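Local coordinates for protein argonaute (PDB 5G5S) that uses short single-stranded DNA guides to bind complementary target strands and slice the target DNA, and may defend the cell against invading genetic elements, at residues L304-F309 and Y612-V617; Y605-S610 and D621-P626. One frame throughout, in Å; residues are numbered along the deposited sequence.

Contact 1: L304-F309 and Y612-V617; sequences LEFMKF and YRIGSV
Ser616 OG, anti to its backbone N (chi1 -166°), donates to Glu305 O at 2.6 Å, tilted from the carbonyl plane. Phe306 CG lies anti to its own carbonyl carbon (chi1 -81°), and one face of the ring is set against Ser616 CB, which sits over the ring centre, 3.5 Å from the centroid. Ile614 CD1 packs on Phe306 CD2 at 3.7 Å. The Lys308 chain bends at its last two torsions, and NZ meets Tyr612 O at 2.8 Å, nearly in line with the Tyr612 C=O bond (175°). The same NZ forms a salt bridge with Asp611, so the ammonium group has two oxygen partners. The Phe309 ring packs on the backbone of 613-615: CE2 is 3.4 Å from Ile614 O, and CZ is 3.7 Å from Gly615 CA. Tyr663 also meets this ring. Met307 and Gly615 form an antiparallel hydrogen-bonded pair, with Met307 N to Gly615 O at 2.9 Å. Lys308 and Ile614 follow as a non-hydrogen-bonded pair. Phe309 N then bonds to Arg613 O. Arg613 and Ile614 both face Leu625, a G1 beta bulge at the start of a strand in the PIWI sheet.

Contact 2: Y605-S610 and D621-P626; sequences YKVFTS and DGIFLP
Tyr605 and Asp621 meet at one end of a buried contact, where a loop packs on one face of the mixed beta-sheet of the RNase H-like PIWI domain. The loop joins strand 593-600 to strand 614-618. It runs in roughly the same direction as strand 621-625, but makes no backbone pairing with it. Tyr605 OH donates to Asp621 OD2 at 2.8 Å. OD2 accepts on its anti lone pair, away from the other carboxylate oxygen, and lies in the plane of the phenol ring at its edge. The ring and carboxylate planes are 84° apart. Ile623 CD1 lies over one face of the same ring, offset toward the rim, and is 3.7 Å from Tyr605 CD1. The ring is thus met both at its hydroxyl and on a face.

The apolar contact continues along the loop. Val607 CG2 meets Ile623 CG2 at 3.8 Å, their side chains crossing at a slant. Val607 touches both Ile623 and Leu625; its CB is 4.2 Å from Leu625 CD2. With Thr609 OG1 anti to the backbone N (chi1 -167°), Thr609 CG2 is the branch that meets this same leucine methyl, while OG1 bonds to Asp611 N.

Farther out, Tyr10 and Ile12 of strand 7-12 touch Val607, and Ile614 touches both Thr609 and Leu625. Lys637 touches both Tyr605 and Asp621, while Lys145 gives Asp621 a weak, long ion pair. Within the loop, Phe608 is the centre of an inverse gamma turn, closed by a weak bond from Thr609 N to Val607 O. Lys606 NZ binds Tyr605 O at 3.0 Å, approaching from above the carbonyl plane.

How the contacts relate
Contacts 1 and 2 share one region of the PIWI sheet, with their centres about 8 Å apart. Strands 614-618 and 621-625 follow each other in the chain and pair antiparallel. Probable hydrogen bonds link Ser616 O to Ile623 N at 2.7 Å and Ile614 O to Leu625 N at 2.9 Å. Contact 1 adds strand 302-308 beyond this pair, while contact 2 lays a loop over one face. Phe309 CZ packs on Phe624 CD1 at 3.7 Å. Phe306 touches Val607, and Tyr10 touches both residues. Both contacts are structural and lie away from the annotated catalytic and guide-binding sites.

Contact 1: L304-F309 and Y612-V617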
ATOM      1  N   LEU A 304       1.374  26.530  -3.792  1.00 73.99           N
ATOM      2  CA  LEU A 304       2.139  25.806  -4.791  1.00 72.74           C
ATOM      3  C   LEU A 304       1.394  25.667  -6.114  1.00 76.63           C
ATOM      4  O   LEU A 304       0.183  25.443  -6.107  1.00 76.04           O
ATOM      5  CB  LEU A 304       2.447  24.407  -4.211  1.00 70.03           C
ATOM      6  CG  LEU A 304       3.596  23.620  -4.803  1.00 73.01           C
ATOM      7  CD1 LEU A 304       4.908  24.401  -4.721  1.00 75.54           C
ATOM      8  CD2 LEU A 304       3.722  22.276  -4.105  1.00 70.60           C
ATOM      9  N   GLU A 305       2.135  25.747  -7.241  1.00 73.32           N
ATOM     10  CA  GLU A 305       1.611  25.582  -8.599  1.00 73.09           C
ATOM     11  C   GLU A 305       1.575  24.084  -8.953  1.00 74.71           C
ATOM     12  O   GLU A 305       2.576  23.385  -8.791  1.00 72.38           O
ATOM     13  CB  GLU A 305       2.462  26.358  -9.614  1.00 76.78           C
ATOM     14  CG  GLU A 305       2.268  27.865  -9.572  1.00 88.70           C
ATOM     15  CD  GLU A 305       3.117  28.634 -10.566  1.00116.89           C
ATOM     16  OE1 GLU A 305       4.358  28.458 -10.559  1.00119.92           O
ATOM     17  OE2 GLU A 305       2.542  29.436 -11.337  1.00117.42           O
ATOM     18  N   PHE A 306       0.415  23.602  -9.434  1.00 72.06           N
ATOM     19  CA  PHE A 306       0.182  22.200  -9.782  1.00 69.95           C
ATOM     20  C   PHE A 306      -0.153  22.006 -11.257  1.00 75.99           C
ATOM     21  O   PHE A 306      -1.000  22.717 -11.800  1.00 77.28           O
ATOM     22  CB  PHE A 306      -0.984  21.620  -8.927  1.00 69.25           C
ATOM     23  CG  PHE A 306      -0.642  21.180  -7.520  1.00 68.39           C
ATOM     24  CD1 PHE A 306      -0.434  22.116  -6.511  1.00 71.94           C
ATOM     25  CD2 PHE A 306      -0.574  19.833  -7.193  1.00 68.12           C
ATOM     26  CE1 PHE A 306      -0.130  21.707  -5.208  1.00 71.36           C
ATOM     27  CE2 PHE A 306      -0.256  19.425  -5.891  1.00 69.57           C
ATOM     28  CZ  PHE A 306      -0.033  20.364  -4.910  1.00 68.43           C
ATOM     29  N   MET A 307       0.478  21.008 -11.888  1.00 72.98           N
ATOM     30  CA  MET A 307       0.164  20.606 -13.255  1.00 73.80           C
ATOM     31  C   MET A 307      -1.114  19.732 -13.153  1.00 76.88           C
ATOM     32  O   MET A 307      -1.383  19.142 -12.098  1.00 75.00           O
ATOM     33  CB  MET A 307       1.328  19.780 -13.883  1.00 76.09           C
ATOM     34  CG  MET A 307       1.365  18.317 -13.408  1.00 78.29           C
ATOM     35  SD  MET A 307       2.531  17.180 -14.196  1.00 83.09           S
ATOM     36  CE  MET A 307       1.651  16.756 -15.644  1.00 80.72           C
ATOM     37  N   LYS A 308      -1.875  19.635 -14.246  1.00 74.13           N
ATOM     38  CA  LYS A 308      -3.045  18.764 -14.294  1.00 72.81           C
ATOM     39  C   LYS A 308      -2.704  17.637 -15.264  1.00 76.12           C
ATOM     40  O   LYS A 308      -2.173  17.905 -16.342  1.00 78.21           O
ATOM     41  CB  LYS A 308      -4.314  19.525 -14.712  1.00 77.10           C
ATOM     42  CG  LYS A 308      -5.589  18.761 -14.336  1.00 90.71           C
ATOM     43  CD  LYS A 308      -6.795  19.676 -14.170  1.00 99.69           C
ATOM     44  CE  LYS A 308      -7.269  19.789 -12.737  1.00100.45           C
ATOM     45  NZ  LYS A 308      -7.970  18.564 -12.279  1.00 95.92           N
ATOM     46  N   PHE A 309      -2.932  16.380 -14.865  1.00 69.51           N
ATOM     47  CA  PHE A 309      -2.602  15.251 -15.723  1.00 68.76           C
ATOM     48  C   PHE A 309      -3.585  15.093 -16.874  1.00 72.76           C
ATOM     49  O   PHE A 309      -4.756  15.440 -16.742  1.00 72.44           O
ATOM     50  CB  PHE A 309      -2.516  13.944 -14.912  1.00 69.24           C
ATOM     51  CG  PHE A 309      -1.596  13.962 -13.716  1.00 69.34           C
ATOM     52  CD1 PHE A 309      -0.260  14.325 -13.849  1.00 72.84           C
ATOM     53  CD2 PHE A 309      -2.044  13.544 -12.469  1.00 69.81           C
ATOM     54  CE1 PHE A 309       0.592  14.327 -12.745  1.00 73.16           C
ATOM     55  CE2 PHE A 309      -1.188  13.530 -11.367  1.00 71.75           C
ATOM     56  CZ  PHE A 309       0.126  13.922 -11.511  1.00 70.77           C
ATOM     57  N   TYR A 612      -8.362  16.853  -7.940  1.00 72.06           N
ATOM     58  CA  TYR A 612      -7.586  15.647  -8.181  1.00 70.15           C
ATOM     59  C   TYR A 612      -7.055  15.650  -9.609  1.00 73.34           C
ATOM     60  O   TYR A 612      -7.380  16.563 -10.364  1.00 73.97           O
ATOM     61  CB  TYR A 612      -8.464  14.402  -7.915  1.00 72.62           C
ATOM     62  CG  TYR A 612      -9.663  14.283  -8.838  1.00 79.05           C
ATOM     63  CD1 TYR A 612     -10.835  14.995  -8.591  1.00 83.09           C
ATOM     64  CD2 TYR A 612      -9.627  13.457  -9.958  1.00 81.11           C
ATOM     65  CE1 TYR A 612     -11.922  14.922  -9.459  1.00 87.45           C
ATOM     66  CE2 TYR A 612     -10.710  13.373 -10.833  1.00 84.89           C
ATOM     67  CZ  TYR A 612     -11.867  14.085 -10.564  1.00 97.11           C
ATOM     68  OH  TYR A 612     -12.955  13.961 -11.399  1.00103.79           O
ATOM     69  N   ARG A 613      -6.262  14.610  -9.992  1.00 69.28           N
ATOM     70  CA  ARG A 613      -5.622  14.487 -11.311  1.00 68.83           C
ATOM     71  C   ARG A 613      -4.574  15.630 -11.397  1.00 70.83           C
ATOM     72  O   ARG A 613      -4.341  16.187 -12.465  1.00 70.40           O
ATOM     73  CB  ARG A 613      -6.687  14.547 -12.437  1.00 71.34           C
ATOM     74  CG  ARG A 613      -6.257  14.030 -13.801  1.00 80.58           C
ATOM     75  CD  ARG A 613      -7.386  14.187 -14.814  1.00 91.55           C
ATOM     76  NE  ARG A 613      -7.149  15.322 -15.707  1.00102.94           N
ATOM     77  CZ  ARG A 613      -7.919  15.660 -16.738  1.00121.30           C
ATOM     78  NH1 ARG A 613      -9.016  14.963 -17.014  1.00112.98           N
ATOM     79  NH2 ARG A 613      -7.601  16.698 -17.501  1.00105.89           N
ATOM     80  N   ILE A 614      -3.932  15.946 -10.235  1.00 66.34           N
ATOM     81  CA  ILE A 614      -2.938  17.012 -10.055  1.00 65.80           C
ATOM     82  C   ILE A 614      -1.616  16.537  -9.441  1.00 67.37           C
ATOM     83  O   ILE A 614      -1.588  15.599  -8.641  1.00 65.04           O
ATOM     84  CB  ILE A 614      -3.519  18.273  -9.326  1.00 69.70           C
ATOM     85  CG1 ILE A 614      -4.073  17.928  -7.918  1.00 69.20           C
ATOM     86  CG2 ILE A 614      -4.560  19.000 -10.198  1.00 71.60           C
ATOM     87  CD1 ILE A 614      -4.189  19.119  -6.969  1.00 78.24           C
ATOM     88  N   GLY A 615      -0.540  17.216  -9.819  1.00 64.04           N
ATOM     89  CA  GLY A 615       0.806  16.912  -9.361  1.00 61.90           C
ATOM     90  C   GLY A 615       1.699  18.126  -9.295  1.00 66.83           C
ATOM     91  O   GLY A 615       1.573  19.044 -10.111  1.00 67.90           O
ATOM     92  N   SER A 616       2.603  18.146  -8.304  1.00 62.83           N
ATOM     93  CA  SER A 616       3.566  19.235  -8.127  1.00 62.82           C
ATOM     94  C   SER A 616       4.887  18.708  -7.549  1.00 67.58           C
ATOM     95  O   SER A 616       4.999  17.510  -7.279  1.00 65.75           O
ATOM     96  CB  SER A 616       2.980  20.353  -7.271  1.00 65.41           C
ATOM     97  OG  SER A 616       3.774  21.521  -7.358  1.00 70.92           O
ATOM     98  N   VAL A 617       5.913  19.580  -7.451  1.00 65.40           N
ATOM     99  CA  VAL A 617       7.240  19.230  -6.936  1.00 63.93           C
ATOM    100  C   VAL A 617       7.589  20.197  -5.794  1.00 69.79           C
ATOM    101  O   VAL A 617       7.597  21.408  -5.995  1.00 70.70           O
ATOM    102  CB  VAL A 617       8.337  19.197  -8.047  1.00 67.34           C
ATOM    103  CG1 VAL A 617       9.732  18.989  -7.457  1.00 67.37           C
ATOM    104  CG2 VAL A 617       8.045  18.127  -9.099  1.00 65.83           C
TER

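Contact 2: Y605-S610 and D621-P626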
ATOM      1  N   TYR A 605       2.728  15.049   3.764  1.00 57.20           N
ATOM      2  CA  TYR A 605       2.121  16.094   2.923  1.00 57.90           C
ATOM      3  C   TYR A 605       0.619  16.056   2.902  1.00 63.21           C
ATOM      4  O   TYR A 605       0.031  14.982   2.939  1.00 62.35           O
ATOM      5  CB  TYR A 605       2.630  16.060   1.469  1.00 58.23           C
ATOM      6  CG  TYR A 605       4.079  16.451   1.275  1.00 59.91           C
ATOM      7  CD1 TYR A 605       4.470  17.786   1.286  1.00 63.07           C
ATOM      8  CD2 TYR A 605       5.040  15.495   0.964  1.00 59.62           C
ATOM      9  CE1 TYR A 605       5.793  18.156   1.040  1.00 64.22           C
ATOM     10  CE2 TYR A 605       6.365  15.848   0.736  1.00 60.62           C
ATOM     11  CZ  TYR A 605       6.738  17.181   0.774  1.00 67.82           C
ATOM     12  OH  TYR A 605       8.046  17.524   0.555  1.00 66.87           O
ATOM     13  N   LYS A 606       0.001  17.244   2.790  1.00 61.19           N
ATOM     14  CA  LYS A 606      -1.440  17.448   2.666  1.00 61.30           C
ATOM     15  C   LYS A 606      -1.661  18.588   1.706  1.00 66.14           C
ATOM     16  O   LYS A 606      -1.012  19.623   1.838  1.00 66.57           O
ATOM     17  CB  LYS A 606      -2.103  17.812   4.021  1.00 64.89           C
ATOM     18  CG  LYS A 606      -2.186  16.701   5.056  1.00 75.47           C
ATOM     19  CD  LYS A 606      -3.055  15.511   4.615  1.00 85.29           C
ATOM     20  CE  LYS A 606      -2.765  14.251   5.411  1.00 89.66           C
ATOM     21  NZ  LYS A 606      -1.357  13.773   5.265  1.00 89.63           N
ATOM     22  N   VAL A 607      -2.589  18.411   0.757  1.00 64.51           N
ATOM     23  CA  VAL A 607      -2.980  19.448  -0.206  1.00 65.46           C
ATOM     24  C   VAL A 607      -4.376  19.906   0.205  1.00 70.97           C
ATOM     25  O   VAL A 607      -5.301  19.094   0.271  1.00 70.18           O
ATOM     26  CB  VAL A 607      -2.915  18.995  -1.691  1.00 68.37           C
ATOM     27  CG1 VAL A 607      -2.995  20.201  -2.625  1.00 69.67           C
ATOM     28  CG2 VAL A 607      -1.647  18.194  -1.971  1.00 66.04           C
ATOM     29  N   PHE A 608      -4.515  21.200   0.537  1.00 69.11           N
ATOM     30  CA  PHE A 608      -5.776  21.757   1.007  1.00 70.12           C
ATOM     31  C   PHE A 608      -6.746  22.012  -0.164  1.00 74.92           C
ATOM     32  O   PHE A 608      -7.042  23.162  -0.495  1.00 75.45           O
ATOM     33  CB  PHE A 608      -5.533  23.010   1.883  1.00 72.86           C
ATOM     34  CG  PHE A 608      -4.536  22.898   3.027  1.00 72.33           C
ATOM     35  CD1 PHE A 608      -4.165  21.653   3.541  1.00 71.63           C
ATOM     36  CD2 PHE A 608      -4.011  24.040   3.626  1.00 73.20           C
ATOM     37  CE1 PHE A 608      -3.243  21.555   4.587  1.00 71.05           C
ATOM     38  CE2 PHE A 608      -3.117  23.942   4.696  1.00 74.92           C
ATOM     39  CZ  PHE A 608      -2.742  22.703   5.171  1.00 71.68           C
ATOM     40  N   THR A 609      -7.206  20.910  -0.809  1.00 70.98           N
ATOM     41  CA  THR A 609      -8.132  20.921  -1.948  1.00 72.09           C
ATOM     42  C   THR A 609      -8.922  19.619  -2.134  1.00 75.94           C
ATOM     43  O   THR A 609      -8.467  18.541  -1.743  1.00 74.43           O
ATOM     44  CB  THR A 609      -7.408  21.303  -3.263  1.00 74.74           C
ATOM     45  OG1 THR A 609      -8.409  21.578  -4.243  1.00 72.01           O
ATOM     46  CG2 THR A 609      -6.461  20.193  -3.787  1.00 69.99           C
ATOM     47  N   SER A 610     -10.057  19.719  -2.823  1.00 73.96           N
ATOM     48  CA  SER A 610     -10.890  18.570  -3.168  1.00 74.67           C
ATOM     49  C   SER A 610     -10.643  18.176  -4.631  1.00 79.39           C
ATOM     50  O   SER A 610     -11.184  17.175  -5.105  1.00 80.27           O
ATOM     51  CB  SER A 610     -12.363  18.873  -2.918  1.00 80.85           C
ATOM     52  OG  SER A 610     -12.582  19.085  -1.534  1.00 91.31           O
ATOM     53  N   ASP A 621      10.645  16.657  -3.972  1.00 59.90           N
ATOM     54  CA  ASP A 621       9.619  15.611  -3.798  1.00 58.45           C
ATOM     55  C   ASP A 621       8.434  15.861  -4.705  1.00 62.27           C
ATOM     56  O   ASP A 621       7.940  16.978  -4.778  1.00 63.35           O
ATOM     57  CB  ASP A 621       9.099  15.527  -2.349  1.00 59.86           C
ATOM     58  CG  ASP A 621      10.084  15.109  -1.278  1.00 68.77           C
ATOM     59  OD1 ASP A 621      11.049  14.374  -1.604  1.00 71.87           O
ATOM     60  OD2 ASP A 621       9.855  15.460  -0.099  1.00 69.44           O
ATOM     61  N   GLY A 622       7.965  14.808  -5.354  1.00 58.44           N
ATOM     62  CA  GLY A 622       6.777  14.848  -6.182  1.00 57.45           C
ATOM     63  C   GLY A 622       5.568  14.689  -5.287  1.00 61.59           C
ATOM     64  O   GLY A 622       5.550  13.816  -4.416  1.00 60.13           O
ATOM     65  N   ILE A 623       4.597  15.590  -5.425  1.00 59.86           N
ATOM     66  CA  ILE A 623       3.346  15.557  -4.668  1.00 59.74           C
ATOM     67  C   ILE A 623       2.274  15.178  -5.694  1.00 64.72           C
ATOM     68  O   ILE A 623       1.916  15.971  -6.564  1.00 62.71           O
ATOM     69  CB  ILE A 623       3.048  16.864  -3.879  1.00 62.69           C
ATOM     70  CG1 ILE A 623       4.224  17.247  -2.948  1.00 61.91           C
ATOM     71  CG2 ILE A 623       1.727  16.735  -3.094  1.00 62.29           C
ATOM     72  CD1 ILE A 623       4.077  18.665  -2.327  1.00 69.94           C
ATOM     73  N   PHE A 624       1.814  13.933  -5.586  1.00 63.49           N
ATOM     74  CA  PHE A 624       0.916  13.227  -6.487  1.00 63.77           C
ATOM     75  C   PHE A 624      -0.489  13.058  -5.872  1.00 67.19           C
ATOM     76  O   PHE A 624      -0.632  12.428  -4.825  1.00 64.89           O
ATOM     77  CB  PHE A 624       1.611  11.877  -6.787  1.00 65.34           C
ATOM     78  CG  PHE A 624       1.089  10.984  -7.884  1.00 68.23           C
ATOM     79  CD1 PHE A 624       1.350  11.272  -9.218  1.00 72.32           C
ATOM     80  CD2 PHE A 624       0.427   9.797  -7.580  1.00 69.64           C
ATOM     81  CE1 PHE A 624       0.886  10.429 -10.233  1.00 73.56           C
ATOM     82  CE2 PHE A 624      -0.031   8.955  -8.594  1.00 72.64           C
ATOM     83  CZ  PHE A 624       0.185   9.284  -9.912  1.00 71.45           C
ATOM     84  N   LEU A 625      -1.522  13.661  -6.510  1.00 65.71           N
ATOM     85  CA  LEU A 625      -2.911  13.569  -6.052  1.00 66.49           C
ATOM     86  C   LEU A 625      -3.806  13.103  -7.240  1.00 72.10           C
ATOM     87  O   LEU A 625      -4.425  13.927  -7.936  1.00 72.50           O
ATOM     88  CB  LEU A 625      -3.356  14.901  -5.420  1.00 67.61           C
ATOM     89  CG  LEU A 625      -4.623  14.892  -4.556  1.00 72.85           C
ATOM     90  CD1 LEU A 625      -4.452  14.029  -3.301  1.00 71.73           C
ATOM     91  CD2 LEU A 625      -5.009  16.310  -4.153  1.00 75.28           C
ATOM     92  N   PRO A 626      -3.831  11.766  -7.515  1.00 68.42           N
ATOM     93  CA  PRO A 626      -4.507  11.287  -8.730  1.00 69.29           C
ATOM     94  C   PRO A 626      -6.023  11.147  -8.761  1.00 76.12           C
ATOM     95  O   PRO A 626      -6.647  11.549  -9.735  1.00 76.49           O
ATOM     96  CB  PRO A 626      -3.814   9.943  -9.010  1.00 69.34           C
ATOM     97  CG  PRO A 626      -3.431   9.436  -7.656  1.00 71.81           C
ATOM     98  CD  PRO A 626      -3.112  10.661  -6.831  1.00 67.74           C
TER